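Local coordinates for photosystem II assembly protein Ycf48 (Thermosynechococcus elongatus, PDB 5OJ5), which probably assists early photosystem II assembly and the replacement of photodamaged D1, whose C-terminal prepropeptide it binds, at residues E195-S200 and Y206-P211. Residues are numbered along the deposited sequence; the frame is centred on the assembly and turned at random.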
loop_
_atom_site.group_PDB
_atom_site.type_symbol
_atom_site.label_atom_id
_atom_site.label_comp_id
_atom_site.label_asym_id
_atom_site.label_seq_id
_atom_site.Cartn_x
_atom_site.Cartn_y
_atom_site.Cartn_z
ATOM N N GLU A 195 6.832 12.843 -1.617
ATOM C CA GLU A 195 6.461 12.810 -3.023
ATOM C C GLU A 195 5.479 11.679 -3.265
ATOM O O GLU A 195 5.438 10.698 -2.516
ATOM C CB GLU A 195 7.709 12.528 -3.852
ATOM C CG GLU A 195 8.782 13.459 -3.529
ATOM C CD GLU A 195 10.194 12.893 -3.775
ATOM O OE1 GLU A 195 10.603 11.730 -3.312
ATOM O OE2 GLU A 195 10.931 13.693 -4.416
ATOM N N TYR A 196 4.688 11.810 -4.325
ATOM C CA TYR A 196 3.766 10.746 -4.714
ATOM C C TYR A 196 3.948 10.408 -6.177
ATOM O O TYR A 196 4.326 11.249 -6.991
ATOM C CB TYR A 196 2.308 11.182 -4.460
ATOM C CG TYR A 196 1.952 11.347 -3.000
ATOM C CD1 TYR A 196 1.387 10.285 -2.292
ATOM C CD2 TYR A 196 2.184 12.541 -2.318
ATOM C CE1 TYR A 196 0.996 10.415 -0.967
ATOM C CE2 TYR A 196 1.803 12.671 -0.967
ATOM C CZ TYR A 196 1.200 11.614 -0.314
ATOM O OH TYR A 196 0.809 11.780 1.000
ATOM N N VAL A 197 3.612 9.151 -6.485
ATOM C CA VAL A 197 3.559 8.662 -7.858
ATOM C C VAL A 197 2.242 7.936 -8.041
ATOM O O VAL A 197 1.843 7.123 -7.200
ATOM C CB VAL A 197 4.793 7.800 -8.208
ATOM C CG1 VAL A 197 4.911 6.502 -7.391
ATOM C CG2 VAL A 197 4.776 7.446 -9.709
ATOM N N ALA A 198 1.551 8.248 -9.139
ATOM C CA ALA A 198 0.227 7.712 -9.425
ATOM C C ALA A 198 0.202 7.144 -10.836
ATOM O O ALA A 198 0.603 7.818 -11.793
ATOM C CB ALA A 198 -0.813 8.808 -9.328
ATOM N N VAL A 199 -0.302 5.949 -10.984
ATOM C CA VAL A 199 -0.487 5.321 -12.290
ATOM C C VAL A 199 -1.849 5.704 -12.833
ATOM O O VAL A 199 -2.849 5.666 -12.111
ATOM C CB VAL A 199 -0.332 3.797 -12.171
ATOM C CG1 VAL A 199 -0.599 3.139 -13.535
ATOM C CG2 VAL A 199 1.090 3.455 -11.673
ATOM N N SER A 200 -1.919 6.072 -14.119
ATOM C CA SER A 200 -3.187 6.467 -14.735
ATOM C C SER A 200 -4.147 5.273 -14.793
ATOM O O SER A 200 -3.739 4.114 -14.671
ATOM C CB SER A 200 -2.925 7.047 -16.119
ATOM O OG SER A 200 -2.541 6.043 -17.064
ATOM N N TYR A 206 2.016 7.718 -16.158
ATOM C CA TYR A 206 2.028 7.946 -14.725
ATOM C C TYR A 206 2.219 9.423 -14.485
ATOM O O TYR A 206 2.573 10.179 -15.388
ATOM C CB TYR A 206 3.081 7.084 -14.026
ATOM C CG TYR A 206 4.517 7.437 -14.308
ATOM C CD1 TYR A 206 5.269 8.225 -13.406
ATOM C CD2 TYR A 206 5.185 6.948 -15.429
ATOM C CE1 TYR A 206 6.591 8.525 -13.641
ATOM C CE2 TYR A 206 6.530 7.260 -15.660
ATOM C CZ TYR A 206 7.217 8.040 -14.749
ATOM O OH TYR A 206 8.544 8.321 -15.007
ATOM N N SER A 207 1.990 9.810 -13.237
ATOM C CA SER A 207 2.128 11.196 -12.828
ATOM C C SER A 207 2.878 11.252 -11.501
ATOM O O SER A 207 2.775 10.341 -10.676
ATOM C CB SER A 207 0.798 11.900 -12.683
ATOM O OG SER A 207 0.085 11.834 -13.925
ATOM N N THR A 208 3.613 12.339 -11.285
ATOM C CA THR A 208 4.305 12.576 -10.024
ATOM C C THR A 208 3.921 13.927 -9.438
ATOM O O THR A 208 3.559 14.863 -10.163
ATOM C CB THR A 208 5.833 12.484 -10.183
ATOM O OG1 THR A 208 6.266 13.440 -11.155
ATOM C CG2 THR A 208 6.295 11.093 -10.610
ATOM N N TRP A 209 4.038 14.021 -8.118
ATOM C CA TRP A 209 3.813 15.295 -7.438
ATOM C C TRP A 209 4.768 15.394 -6.278
ATOM O O TRP A 209 5.007 14.415 -5.588
ATOM C CB TRP A 209 2.367 15.401 -6.929
ATOM C CG TRP A 209 2.129 16.695 -6.173
ATOM C CD1 TRP A 209 1.831 17.894 -6.706
ATOM C CD2 TRP A 209 2.237 16.883 -4.751
ATOM N NE1 TRP A 209 1.710 18.836 -5.686
ATOM C CE2 TRP A 209 1.931 18.223 -4.486
ATOM C CE3 TRP A 209 2.531 16.033 -3.689
ATOM C CZ2 TRP A 209 1.931 18.747 -3.181
ATOM C CZ3 TRP A 209 2.528 16.554 -2.399
ATOM C CH2 TRP A 209 2.217 17.882 -2.175
ATOM N N GLU A 210 5.275 16.595 -6.029
ATOM C CA GLU A 210 6.019 16.853 -4.806
ATOM C C GLU A 210 5.590 18.191 -4.253
ATOM O O GLU A 210 5.131 19.060 -4.993
ATOM C CB GLU A 210 7.532 16.852 -4.995
ATOM C CG GLU A 210 8.030 17.834 -5.937
ATOM C CD GLU A 210 9.545 17.756 -5.986
ATOM O OE1 GLU A 210 10.220 18.043 -4.966
ATOM O OE2 GLU A 210 10.052 17.361 -7.042
ATOM N N PRO A 211 5.770 18.394 -2.940
ATOM C CA PRO A 211 5.386 19.651 -2.300
ATOM C C PRO A 211 5.961 20.821 -3.059
ATOM O O PRO A 211 7.125 20.796 -3.492
ATOM C CB PRO A 211 6.006 19.525 -0.911
ATOM C CG PRO A 211 5.924 18.075 -0.634
ATOM C CD PRO A 211 6.137 17.370 -1.956
HETATM O O HOH W 1 -1.404 9.481 -13.870
#
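Y196 pairs with W209, and A198 with S207, in the hairpin that forms the two middle strands of one four-stranded antiparallel blade of this seven-bladed beta-propeller. The hairpin illustrates how a blade pays for burying its backbone: each hydrogen-bonded pair satisfies two N-H groups and two carbonyls at once. Y196 N reaches W209 O at 2.9 Å in a nearly straight bond (168°), and W209 N returns to Y196 O at 3.0 Å. Further along, A198 N meets S207 O at 2.9 Å and S207 N meets A198 O at 2.8 Å, both donors lying in the carbonyl plane. In the non-hydrogen-bonded pair V197 and T208 the backbone bonds run outward, to N189 and E217 of the flanking strands. Polar side-chain ends are also matched beyond the hairpin: Y196 OH by E156 and R190, T208 OG1 by H219, and W209 NE1 by the carbonyl of Q213; residues 206-211 belong to the Arg-rich patch. On the side of the sheet carrying Y196 and W209, their rings lie side by side, edges meeting at Y196 CD2 and W209 CE3 (3.8 Å). S207 OG shares a 2.8 Å hydrogen bond with a water, which gives a weak bond to A198 O at 3.3 Å.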